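Local coordinates for alpha-L-rhamnosidase (Aspergillus terreus, PDB 6GSZ), which probably hydrolyses terminal non-reducing alpha-L-rhamnose residues from alpha-L-rhamnosides, as a calcium-binding glycoside hydrolase, at residues S813-D819 against D829-E835; W785-E791 against N839-V845; L229-L233 against I245-W251; T152-Y157 against H182-Y187. All blocks are in the same frame, centred on the assembly; numbering follows the deposited sequence.

Interaction 1: residues S813-D819 against D829-E835; sequences STKWWLD and DFHLVAE
H831 packs against W817 and D819 across this antiparallel strand pair. Its CB sits over the centre of the W817 six-membered ring, 3.5 Å from that centroid, a CH-pi contact. The imidazole, further along, makes an offset stack on the five-membered ring, with planes 21° apart. W817 CG lies between the backbone N and the carbonyl carbon (chi1 65°), which brings the indole over H831. In its own ring plane, H831 NE2 gives a hydrogen bond of 2.8 Å to D819 OD1, which it meets from above the carboxylate. ND1 pairs with H864 of strand 859-868, so both ring nitrogens are engaged.

V833 continues the same face: its CG2 lies 4.1 Å from W817 CZ3, at the edge of the indole. At the far end S813 OG donates to E835 OE1 at 2.7 Å, on the anti lone pair, and a water ties S813 OG to V833 O. On the reverse face F830 CE1 meets W816 CB at 3.7 Å.

The C-terminal domain contributes this hairpin to a five-stranded sheet. D819 OD1 and D829 OD2 are 4.0 Å apart; D819 may favour a protonated H831, while R866, salt-bridged to D829, probably eases that proximity.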
# COMPACT_ATOMS: atom_id res chain seq x y z
N SER A 813 -6.07 22.33 -0.45
CA SER A 813 -4.83 22.64 0.26
C SER A 813 -5.09 23.67 1.33
O SER A 813 -6.04 24.48 1.22
CB SER A 813 -3.74 23.13 -0.67
OG SER A 813 -4.04 24.39 -1.24
N THR A 814 -4.19 23.70 2.31
CA THR A 814 -4.10 24.78 3.27
C THR A 814 -2.65 25.26 3.33
O THR A 814 -1.70 24.50 3.28
CB THR A 814 -4.57 24.35 4.67
OG1 THR A 814 -3.76 23.25 5.10
CG2 THR A 814 -6.03 23.95 4.65
N LYS A 815 -2.50 26.57 3.44
CA LYS A 815 -1.24 27.20 3.76
C LYS A 815 -1.57 28.26 4.82
O LYS A 815 -2.35 29.15 4.55
CB LYS A 815 -0.57 27.86 2.55
CG LYS A 815 0.76 28.55 2.81
CD LYS A 815 1.32 29.33 1.61
CE LYS A 815 0.36 30.38 1.09
NZ LYS A 815 0.91 31.14 -0.06
N TRP A 816 -1.02 28.10 6.01
CA TRP A 816 -1.27 29.07 7.07
C TRP A 816 0.03 29.53 7.70
O TRP A 816 1.05 28.85 7.63
CB TRP A 816 -2.25 28.55 8.13
CG TRP A 816 -1.81 27.32 8.87
CD1 TRP A 816 -2.10 26.02 8.55
CD2 TRP A 816 -1.02 27.29 10.06
NE1 TRP A 816 -1.54 25.19 9.48
CE2 TRP A 816 -0.88 25.93 10.42
CE3 TRP A 816 -0.44 28.26 10.89
CZ2 TRP A 816 -0.21 25.53 11.58
CZ3 TRP A 816 0.24 27.86 12.03
CH2 TRP A 816 0.37 26.51 12.35
N TRP A 817 -0.02 30.72 8.30
CA TRP A 817 1.13 31.23 8.98
C TRP A 817 0.66 32.20 10.06
O TRP A 817 -0.49 32.70 10.02
CB TRP A 817 2.13 31.88 8.00
CG TRP A 817 1.65 33.10 7.27
CD1 TRP A 817 1.94 34.41 7.56
CD2 TRP A 817 0.82 33.15 6.10
NE1 TRP A 817 1.33 35.26 6.67
CE2 TRP A 817 0.65 34.51 5.75
CE3 TRP A 817 0.21 32.18 5.30
CZ2 TRP A 817 -0.11 34.91 4.65
CZ3 TRP A 817 -0.56 32.57 4.23
CH2 TRP A 817 -0.72 33.92 3.91
N LEU A 818 1.55 32.41 11.04
CA LEU A 818 1.27 33.31 12.14
C LEU A 818 2.26 34.47 12.16
O LEU A 818 3.42 34.30 11.83
CB LEU A 818 1.46 32.55 13.45
CG LEU A 818 0.48 31.43 13.73
CD1 LEU A 818 0.92 30.64 14.93
CD2 LEU A 818 -0.89 31.99 14.00
N ASP A 819 1.80 35.61 12.67
CA ASP A 819 2.68 36.73 13.01
C ASP A 819 1.90 37.69 13.92
O ASP A 819 0.89 37.30 14.49
CB ASP A 819 3.26 37.35 11.73
CG ASP A 819 2.21 37.83 10.75
OD1 ASP A 819 1.12 38.29 11.22
OD2 ASP A 819 2.50 37.78 9.52
N ASP A 829 -1.85 37.06 15.00
CA ASP A 829 -2.56 37.17 13.78
C ASP A 829 -2.38 35.85 13.01
O ASP A 829 -1.26 35.37 12.87
CB ASP A 829 -2.04 38.32 12.92
CG ASP A 829 -2.34 39.67 13.51
OD1 ASP A 829 -3.23 39.71 14.38
OD2 ASP A 829 -1.64 40.60 13.07
N PHE A 830 -3.50 35.28 12.54
CA PHE A 830 -3.54 34.01 11.83
C PHE A 830 -3.94 34.29 10.38
O PHE A 830 -4.91 34.98 10.12
CB PHE A 830 -4.53 33.06 12.50
CG PHE A 830 -4.77 31.76 11.77
CD1 PHE A 830 -3.86 30.72 11.88
CD2 PHE A 830 -5.88 31.58 10.98
CE1 PHE A 830 -4.07 29.52 11.22
CE2 PHE A 830 -6.10 30.38 10.34
CZ PHE A 830 -5.19 29.35 10.45
N HIS A 831 -3.20 33.70 9.46
CA HIS A 831 -3.44 33.88 8.03
C HIS A 831 -3.59 32.50 7.40
O HIS A 831 -2.74 31.63 7.66
CB HIS A 831 -2.26 34.62 7.39
CG HIS A 831 -1.86 35.83 8.15
ND1 HIS A 831 -2.50 37.06 8.04
CD2 HIS A 831 -0.89 35.98 9.08
CE1 HIS A 831 -1.89 37.92 8.85
NE2 HIS A 831 -0.93 37.28 9.52
N LEU A 832 -4.61 32.33 6.57
CA LEU A 832 -4.87 31.04 5.92
C LEU A 832 -5.27 31.26 4.47
O LEU A 832 -6.19 32.04 4.16
CB LEU A 832 -6.00 30.34 6.68
CG LEU A 832 -6.60 29.10 6.01
CD1 LEU A 832 -5.60 27.95 5.97
CD2 LEU A 832 -7.86 28.60 6.73
N VAL A 833 -4.64 30.49 3.57
CA VAL A 833 -5.08 30.34 2.21
C VAL A 833 -5.57 28.91 2.04
O VAL A 833 -4.79 27.96 2.25
CB VAL A 833 -3.94 30.65 1.22
CG1 VAL A 833 -4.37 30.44 -0.23
CG2 VAL A 833 -3.44 32.08 1.42
N ALA A 834 -6.85 28.76 1.67
CA ALA A 834 -7.49 27.46 1.54
C ALA A 834 -7.94 27.31 0.09
O ALA A 834 -8.62 28.17 -0.44
CB ALA A 834 -8.66 27.35 2.46
N GLU A 835 -7.51 26.23 -0.54
CA GLU A 835 -7.90 25.88 -1.90
C GLU A 835 -8.93 24.75 -1.83
O GLU A 835 -8.68 23.74 -1.18
CB GLU A 835 -6.66 25.40 -2.63
CG GLU A 835 -6.85 25.03 -4.06
CD GLU A 835 -5.54 24.52 -4.69
OE1 GLU A 835 -4.53 24.26 -3.92
OE2 GLU A 835 -5.53 24.39 -5.93
O HOH W 1 -3.51 26.69 0.03
O HOH W 2 -0.46 40.24 10.89

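Interaction 2: residues W785-E791 against N839-V845; sequences WRRINIE and NTRATVV. With CA (calcium ion), chain M.
R787 turns beside its backbone N (chi1 -64°) and bends again at chi2 (-73°), which lays its guanidinium along R841; the two chains run side by side in the same direction. CD of R841 is 3.8 Å from R787 NH2, so aliphatic carbons pack on one guanidinium face, while R786 NH2 lies over the opposite face. NH1 of R787 also bonds back to R786 O at 3.0 Å. That carbonyl takes R841 N as well, the two donors arriving from opposite faces of its plane. E782 pairs with R786 and D855 with R841, which probably offsets the gathered positive charge.

The strands are parallel neighbours in the middle of a four-stranded mixed sheet, flanked by 778-780 and 853-856, in the C-terminal beta domain. Because they are parallel, the bonds stagger: I788 donates to R841 O and accepts from T843 N, and I790 does likewise with T843 O and V845 N. On the face turned to strand 828-836, I790 CD1 touches A842 CB at 3.9 Å, and both residues reach V836.

At the other end E791 is extended, its CG 3.8 Å from V845 CB. Its carboxylate holds a calcium ion with both oxygens, OE1 and OE2 each 2.4 Å away, and five waters bind it too. In the conformer described, N789 ND2 donates to E791 OE1 at 2.9 Å, which may help steady the carboxylate.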
# COMPACT_ATOMS: atom_id res chain seq x y z
N TRP A 785 -14.72 13.05 0.08
CA TRP A 785 -14.18 14.42 0.04
C TRP A 785 -14.98 15.38 -0.85
O TRP A 785 -14.46 16.46 -1.12
CB TRP A 785 -12.71 14.43 -0.36
CG TRP A 785 -11.76 13.82 0.63
CD1 TRP A 785 -11.39 12.50 0.74
CD2 TRP A 785 -10.92 14.52 1.55
NE1 TRP A 785 -10.46 12.35 1.72
CE2 TRP A 785 -10.12 13.57 2.22
CE3 TRP A 785 -10.73 15.87 1.85
CZ2 TRP A 785 -9.19 13.91 3.18
CZ3 TRP A 785 -9.81 16.22 2.81
CH2 TRP A 785 -9.03 15.25 3.44
N ARG A 786 -16.24 15.08 -1.19
CA ARG A 786 -17.02 16.08 -1.92
C ARG A 786 -17.42 17.24 -0.99
O ARG A 786 -17.74 18.36 -1.47
CB ARG A 786 -18.29 15.43 -2.48
CG ARG A 786 -19.04 16.26 -3.51
CD ARG A 786 -20.38 15.59 -3.83
NE ARG A 786 -21.28 15.62 -2.66
CZ ARG A 786 -22.22 16.52 -2.41
NH1 ARG A 786 -22.49 17.46 -3.31
NH2 ARG A 786 -22.82 16.48 -1.22
N ARG A 787 -17.39 16.97 0.32
CA ARG A 787 -17.50 18.02 1.32
C ARG A 787 -16.28 17.89 2.22
O ARG A 787 -15.85 16.74 2.50
CB ARG A 787 -18.77 17.85 2.18
CG ARG A 787 -20.06 17.98 1.41
CD ARG A 787 -20.20 19.46 1.08
NE ARG A 787 -21.42 19.82 0.35
CZ ARG A 787 -21.48 19.91 -0.97
NH1 ARG A 787 -20.42 19.58 -1.69
NH2 ARG A 787 -22.61 20.30 -1.54
N ILE A 788 -15.61 19.00 2.49
CA ILE A 788 -14.34 19.05 3.14
C ILE A 788 -14.44 19.87 4.43
O ILE A 788 -15.05 20.95 4.42
CB ILE A 788 -13.28 19.65 2.19
CG1 ILE A 788 -13.33 18.91 0.85
CG2 ILE A 788 -11.90 19.64 2.83
CD1 ILE A 788 -12.39 19.46 -0.20
N ASN A 789 -13.83 19.41 5.52
CA ASN A 789 -13.68 20.25 6.74
C ASN A 789 -12.26 20.82 6.71
O ASN A 789 -11.30 20.07 6.40
CB ASN A 789 -14.08 19.46 8.00
CG ASN A 789 -14.31 20.29 9.25
OD1 ASN A 789 -15.30 21.04 9.35
ND2 ASN A 789 -13.45 20.12 10.26
N ILE A 790 -12.15 22.12 6.97
CA ILE A 790 -10.89 22.82 7.00
C ILE A 790 -10.76 23.49 8.36
O ILE A 790 -11.35 24.58 8.57
CB ILE A 790 -10.72 23.81 5.84
CG1 ILE A 790 -10.95 23.08 4.51
CG2 ILE A 790 -9.34 24.44 5.92
CD1 ILE A 790 -10.73 23.91 3.28
N GLU A 791 -10.11 22.81 9.29
CA GLU A 791 -10.12 23.18 10.71
C GLU A 791 -8.67 23.06 11.22
O GLU A 791 -8.32 22.12 11.91
CB GLU A 791 -11.14 22.30 11.48
CG GLU A 791 -11.32 22.62 12.96
CD GLU A 791 -12.44 21.84 13.67
OE1 GLU A 791 -13.16 21.08 13.02
OE2 GLU A 791 -12.59 21.93 14.89
N ASN A 839 -16.47 21.49 -7.85
CA ASN A 839 -17.52 20.51 -7.58
C ASN A 839 -17.57 20.08 -6.10
O ASN A 839 -18.29 19.11 -5.78
CB ASN A 839 -17.43 19.29 -8.51
CG ASN A 839 -18.80 18.77 -8.90
OD1 ASN A 839 -19.79 19.53 -8.85
ND2 ASN A 839 -18.90 17.52 -9.32
N THR A 840 -16.81 20.76 -5.23
CA THR A 840 -16.85 20.48 -3.79
C THR A 840 -17.23 21.75 -3.02
O THR A 840 -17.17 22.86 -3.57
CB THR A 840 -15.52 19.92 -3.28
OG1 THR A 840 -14.51 20.95 -3.21
CG2 THR A 840 -15.04 18.76 -4.12
N ARG A 841 -17.49 21.55 -1.73
CA ARG A 841 -17.71 22.64 -0.79
C ARG A 841 -16.96 22.31 0.49
O ARG A 841 -16.65 21.12 0.75
CB ARG A 841 -19.18 22.94 -0.50
CG ARG A 841 -19.98 23.38 -1.71
CD ARG A 841 -21.36 23.86 -1.39
NE ARG A 841 -21.38 25.03 -0.49
CZ ARG A 841 -21.17 26.29 -0.89
NH1 ARG A 841 -20.95 26.59 -2.16
NH2 ARG A 841 -21.24 27.28 -0.01
N ALA A 842 -16.62 23.33 1.26
CA ALA A 842 -15.92 23.14 2.50
C ALA A 842 -16.56 23.96 3.62
O ALA A 842 -17.25 24.96 3.39
CB ALA A 842 -14.47 23.51 2.34
N THR A 843 -16.31 23.52 4.85
CA THR A 843 -16.56 24.29 6.04
C THR A 843 -15.21 24.68 6.64
O THR A 843 -14.43 23.79 7.01
CB THR A 843 -17.41 23.53 7.07
OG1 THR A 843 -18.64 23.21 6.45
CG2 THR A 843 -17.70 24.36 8.31
N VAL A 844 -14.93 25.98 6.64
CA VAL A 844 -13.73 26.50 7.21
C VAL A 844 -14.05 26.91 8.65
O VAL A 844 -14.95 27.72 8.89
CB VAL A 844 -13.19 27.68 6.39
CG1 VAL A 844 -11.93 28.27 7.02
CG2 VAL A 844 -12.97 27.30 4.93
N VAL A 845 -13.34 26.33 9.61
CA VAL A 845 -13.49 26.66 11.03
C VAL A 845 -12.23 27.40 11.46
O VAL A 845 -11.15 26.79 11.55
CB VAL A 845 -13.69 25.37 11.87
CG1 VAL A 845 -13.86 25.69 13.34
CG2 VAL A 845 -14.84 24.53 11.34
CA CA M . -14.07 20.00 14.93
O HOH W 3 -20.84 18.14 -5.82
O HOH W 4 -20.57 20.56 -4.25
O HOH W 5 -18.29 20.49 4.54
O HOH W 6 -9.17 26.36 9.45
O HOH W 7 -13.59 17.97 13.24
O HOH W 8 -15.40 19.57 12.71
O HOH W 9 -15.95 21.71 14.15
O HOH W 10 -14.58 21.60 16.56
O HOH W 11 -13.81 19.52 17.22

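Interaction 3: residues L229-L233 against I245-W251; sequences LLSLL and IPSDSSW
S247 reaches across to S231 with both its backbone and its hydroxyl. Its OG is swung between the backbone N and the carbonyl carbon (chi1 49°), and from there it accepts the S231 N-H at 2.9 Å, while S247 N donates to S231 O at 2.8 Å. A side-chain oxygen thus stands where a backbone carbonyl would continue the strand pairing. The same OG also bonds V115 O.

One pair further along the hairpin, L233 and I245 form an ordinary antiparallel hydrogen-bonded pair, and the bond from L233 N to I245 O is practically straight (179°). The CB atoms of L233 and I245 are 4.0 Å apart. P246, which has no N-H to offer, occupies the non-hydrogen-bonded position opposite L232, and L232 CD1 comes within 4.1 Å of its CB.

Beyond the strand the chain makes a type I turn from D248 to W251, with an Asx turn in which D248 OD1 accepts S250 N. W251 then comes back: with CG anti to the carbonyl carbon (chi1 -69°) the indole lies close to S247 CB on one face and gives NE1 to P246 O at 2.9 Å. Its CZ3 meets L229 CD2 at 3.7 Å, the two side chains crossing at about a right angle.

This is the open end of the hairpin 228-237/242-246, away from its turn, at the rim of a five-stranded sheet in the alpha-L-rhamnosidase N-terminal family domain. In one conformer of S231 a water links its OG to I245 O; S247 OG, bonded to both S231 N and V115 O, gives these buried polar atoms partners where strand pairing stops.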
# COMPACT_ATOMS: atom_id res chain seq x y z
N LEU A 229 4.51 -21.09 -15.96
CA LEU A 229 4.25 -19.91 -16.79
C LEU A 229 2.90 -20.11 -17.50
O LEU A 229 2.64 -21.16 -18.08
CB LEU A 229 5.34 -19.81 -17.87
CG LEU A 229 5.13 -18.75 -18.94
CD1 LEU A 229 5.12 -17.35 -18.35
CD2 LEU A 229 6.14 -18.89 -20.05
N LEU A 230 2.05 -19.07 -17.49
CA LEU A 230 0.87 -19.03 -18.36
C LEU A 230 1.00 -17.77 -19.23
O LEU A 230 1.12 -16.66 -18.67
CB LEU A 230 -0.39 -18.95 -17.50
CG LEU A 230 -1.71 -18.85 -18.28
CD1 LEU A 230 -1.95 -20.12 -19.12
CD2 LEU A 230 -2.88 -18.58 -17.34
N SER A 231 0.84 -17.92 -20.54
CA SER A 231 1.08 -16.81 -21.48
C SER A 231 0.16 -16.97 -22.69
O SER A 231 0.06 -18.07 -23.22
CB SER A 231 2.55 -16.78 -21.87
OG SER A 231 2.89 -15.69 -22.73
N LEU A 232 -0.44 -15.89 -23.16
CA LEU A 232 -1.11 -15.87 -24.44
C LEU A 232 -0.74 -14.57 -25.15
O LEU A 232 -1.03 -13.48 -24.62
CB LEU A 232 -2.63 -15.98 -24.26
CG LEU A 232 -3.42 -16.02 -25.57
CD1 LEU A 232 -3.08 -17.29 -26.36
CD2 LEU A 232 -4.93 -15.85 -25.30
N LEU A 233 -0.17 -14.68 -26.34
CA LEU A 233 0.07 -13.56 -27.24
C LEU A 233 -1.03 -13.56 -28.29
O LEU A 233 -1.30 -14.58 -28.90
CB LEU A 233 1.44 -13.70 -27.90
CG LEU A 233 1.82 -12.54 -28.81
CD1 LEU A 233 2.23 -11.34 -27.99
CD2 LEU A 233 2.95 -12.94 -29.75
N ILE A 245 -0.81 -17.19 -29.83
CA ILE A 245 0.42 -17.92 -29.56
C ILE A 245 0.39 -18.25 -28.08
O ILE A 245 0.69 -17.38 -27.22
CB ILE A 245 1.70 -17.12 -29.89
CG1 ILE A 245 1.70 -16.53 -31.30
CG2 ILE A 245 2.93 -18.00 -29.64
CD1 ILE A 245 1.62 -17.57 -32.36
N PRO A 246 -0.06 -19.47 -27.73
CA PRO A 246 -0.20 -19.86 -26.34
C PRO A 246 1.07 -20.43 -25.72
O PRO A 246 1.89 -21.05 -26.43
CB PRO A 246 -1.29 -20.94 -26.40
CG PRO A 246 -0.97 -21.65 -27.70
CD PRO A 246 -0.56 -20.53 -28.63
N SER A 247 1.16 -20.38 -24.39
CA SER A 247 2.05 -21.26 -23.65
C SER A 247 1.52 -22.67 -23.78
O SER A 247 0.35 -22.95 -23.53
CB SER A 247 2.16 -20.84 -22.20
OG SER A 247 0.88 -20.62 -21.61
N ASP A 248 2.41 -23.62 -24.14
CA ASP A 248 2.04 -25.04 -24.27
C ASP A 248 3.35 -25.84 -24.35
O ASP A 248 4.43 -25.26 -24.23
CB ASP A 248 1.11 -25.28 -25.45
CG ASP A 248 1.72 -25.03 -26.81
OD1 ASP A 248 2.98 -24.95 -26.90
OD2 ASP A 248 0.94 -24.89 -27.81
N SER A 249 3.21 -27.16 -24.57
CA SER A 249 4.32 -28.12 -24.51
C SER A 249 5.25 -27.99 -25.72
O SER A 249 6.21 -28.78 -25.86
CB SER A 249 3.78 -29.52 -24.47
OG SER A 249 3.41 -29.94 -25.78
N SER A 250 4.98 -27.06 -26.65
CA SER A 250 5.91 -26.73 -27.75
C SER A 250 7.07 -25.81 -27.34
O SER A 250 8.00 -25.61 -28.14
CB SER A 250 5.21 -26.18 -28.98
OG SER A 250 4.74 -24.86 -28.73
N TRP A 251 7.00 -25.20 -26.15
CA TRP A 251 8.06 -24.33 -25.69
C TRP A 251 9.25 -25.17 -25.24
O TRP A 251 9.11 -26.35 -24.94
CB TRP A 251 7.49 -23.43 -24.58
CG TRP A 251 6.49 -22.39 -24.97
CD1 TRP A 251 5.37 -22.54 -25.75
CD2 TRP A 251 6.54 -21.03 -24.55
NE1 TRP A 251 4.69 -21.36 -25.81
CE2 TRP A 251 5.41 -20.42 -25.11
CE3 TRP A 251 7.45 -20.26 -23.81
CZ2 TRP A 251 5.12 -19.08 -24.87
CZ3 TRP A 251 7.14 -18.93 -23.57
CH2 TRP A 251 6.01 -18.35 -24.15
O HOH W 12 2.44 -16.81 -25.19

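Interaction 4: residues T152-Y157 against H182-Y187; sequences TALGLY and HEYNTY
The rings of Y157, Y187 and H182 meet the opposite segment at their edges. Y157 and Y187 approach from opposite directions, and their hydroxyls come within 2.7 Å, Y157 OH to Y187 OH, each near the plane of the other ring. In the plane of Y157 also lies N185 OD1, which accepts the phenol proton of Y157 OH at 2.6 Å; the amide is turned 43° from that ring. Y157 OH thus meets two side chains of 182-187, N185 by a hydrogen bond and Y187 at close range. Outside the segments the H182 ring meets Y178, the Y187 ring meets H169, and Y184 is edge-to-face with W111.

At the other end the edge of H182 meets a backbone carbonyl. CG is anti to its backbone N (chi1 -170°), and the extended side chain puts NE2 2.9 Å from A153 O. The carbonyl lies in the imidazole plane, but the donor stands well above the carbonyl plane, and the bond is bent to 136°. L154 CD1 brushes H182 CE1 at 4.1 Å.

Between these two centres T152 carries the contact. Its OG1 donates to E183 O at 2.7 Å within the carbonyl plane, and its CB packs on Y184 CB at 3.8 Å. A threonine hydroxyl thus binds a main-chain carbonyl where strand 182-188 is interrupted.

G155, whose backbone angles suit glycine, lets the chain bend from strand 144-154 into strand 156-161, which belong to different sheets. T152 bonds through its backbone to L230, and L156 to G205 of strand 196-205, while L154 and L156 pack on Y209 and W208 of helix 207-210.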
# COMPACT_ATOMS: atom_id res chain seq x y z
N THR A 152 0.93 -14.53 -16.64
CA THR A 152 1.18 -14.64 -15.24
C THR A 152 2.13 -15.81 -14.99
O THR A 152 2.54 -16.51 -15.90
CB THR A 152 -0.10 -14.80 -14.41
OG1 THR A 152 0.20 -14.55 -13.04
CG2 THR A 152 -0.77 -16.15 -14.55
N ALA A 153 2.50 -15.99 -13.72
CA ALA A 153 3.37 -17.10 -13.36
C ALA A 153 2.90 -17.73 -12.06
O ALA A 153 2.26 -17.07 -11.21
CB ALA A 153 4.78 -16.59 -13.14
N LEU A 154 3.25 -19.00 -11.92
CA LEU A 154 3.24 -19.66 -10.63
C LEU A 154 4.63 -19.39 -10.04
O LEU A 154 5.58 -20.18 -10.21
CB LEU A 154 2.93 -21.14 -10.81
CG LEU A 154 1.47 -21.51 -11.00
CD1 LEU A 154 0.84 -20.82 -12.19
CD2 LEU A 154 1.36 -23.03 -11.08
N GLY A 155 4.78 -18.22 -9.47
CA GLY A 155 6.04 -17.59 -9.18
C GLY A 155 5.98 -16.15 -9.56
O GLY A 155 4.97 -15.46 -9.28
N LEU A 156 7.06 -15.64 -10.15
CA LEU A 156 7.17 -14.27 -10.66
C LEU A 156 7.79 -14.34 -12.05
O LEU A 156 8.57 -15.29 -12.31
CB LEU A 156 8.05 -13.44 -9.74
CG LEU A 156 7.54 -13.27 -8.30
CD1 LEU A 156 8.60 -12.59 -7.41
CD2 LEU A 156 6.20 -12.52 -8.23
N TYR A 157 7.51 -13.41 -12.94
CA TYR A 157 8.00 -13.49 -14.30
C TYR A 157 8.63 -12.18 -14.76
O TYR A 157 8.25 -11.08 -14.34
CB TYR A 157 6.91 -13.94 -15.30
CG TYR A 157 5.88 -12.87 -15.48
CD1 TYR A 157 4.78 -12.77 -14.65
CD2 TYR A 157 6.06 -11.89 -16.48
CE1 TYR A 157 3.88 -11.73 -14.79
CE2 TYR A 157 5.17 -10.83 -16.60
CZ TYR A 157 4.09 -10.76 -15.75
OH TYR A 157 3.28 -9.65 -15.86
N HIS A 182 -5.76 -15.08 -8.56
CA HIS A 182 -4.39 -15.07 -9.08
C HIS A 182 -4.34 -14.04 -10.20
O HIS A 182 -5.03 -14.19 -11.22
CB HIS A 182 -4.00 -16.46 -9.53
CG HIS A 182 -2.57 -16.70 -9.87
ND1 HIS A 182 -1.94 -17.88 -9.53
CD2 HIS A 182 -1.66 -15.92 -10.50
CE1 HIS A 182 -0.68 -17.80 -9.94
NE2 HIS A 182 -0.49 -16.64 -10.58
N GLU A 183 -3.60 -12.95 -9.97
CA GLU A 183 -3.63 -11.85 -10.95
C GLU A 183 -2.82 -12.21 -12.18
O GLU A 183 -1.80 -12.96 -12.09
CB GLU A 183 -3.12 -10.51 -10.41
CG GLU A 183 -4.13 -9.84 -9.48
CD GLU A 183 -3.65 -8.57 -8.83
OE1 GLU A 183 -2.67 -7.96 -9.30
OE2 GLU A 183 -4.32 -8.13 -7.85
N TYR A 184 -3.27 -11.75 -13.35
CA TYR A 184 -2.50 -11.83 -14.57
C TYR A 184 -2.42 -10.42 -15.16
O TYR A 184 -3.29 -9.55 -14.87
CB TYR A 184 -3.08 -12.79 -15.63
CG TYR A 184 -4.34 -12.25 -16.25
CD1 TYR A 184 -5.57 -12.42 -15.65
CD2 TYR A 184 -4.28 -11.61 -17.47
CE1 TYR A 184 -6.70 -11.82 -16.21
CE2 TYR A 184 -5.40 -11.03 -18.03
CZ TYR A 184 -6.62 -11.15 -17.41
OH TYR A 184 -7.71 -10.57 -18.00
N ASN A 185 -1.40 -10.15 -15.95
CA ASN A 185 -1.11 -8.85 -16.50
C ASN A 185 -1.34 -8.79 -18.00
O ASN A 185 -1.20 -9.80 -18.69
CB ASN A 185 0.27 -8.35 -16.11
CG ASN A 185 0.48 -8.43 -14.62
OD1 ASN A 185 1.42 -9.10 -14.13
ND2 ASN A 185 -0.41 -7.80 -13.87
N THR A 186 -1.65 -7.60 -18.50
CA THR A 186 -1.89 -7.35 -19.90
C THR A 186 -0.93 -6.25 -20.38
O THR A 186 -0.81 -5.18 -19.75
CB THR A 186 -3.34 -6.90 -20.13
OG1 THR A 186 -4.22 -7.90 -19.65
CG2 THR A 186 -3.59 -6.67 -21.61
N TYR A 187 -0.28 -6.49 -21.53
CA TYR A 187 0.66 -5.54 -22.10
C TYR A 187 0.33 -5.32 -23.58
O TYR A 187 0.01 -6.27 -24.31
CB TYR A 187 2.08 -6.07 -22.00
CG TYR A 187 2.52 -6.35 -20.58
CD1 TYR A 187 2.98 -5.33 -19.75
CD2 TYR A 187 2.48 -7.63 -20.05
CE1 TYR A 187 3.37 -5.56 -18.44
CE2 TYR A 187 2.93 -7.89 -18.76
CZ TYR A 187 3.40 -6.87 -17.94
OH TYR A 187 3.87 -7.13 -16.69

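In the fold
The four contacts fall into two groups on opposite sides of the chain's centre. Interactions 1 and 2, with centres 15 Å apart, belong to two sheets that pack face to face: T814 CG2 touches I790 CG2 at 3.6 Å and L832 CD2 packs on V844 CG1. Interactions 3 and 4, 13 Å between centres, share one sheet of the alpha-L-rhamnosidase N-terminal family domain, joined by the probable hydrogen bond from T152 N to L230 O at 2.9 Å. Interactions 2 and 4 are about 23 Å apart at nearest atoms. The bound glucose occupies a separate pocket lined by D460, E466, W470, E740 and H761, none of which belongs to these segments.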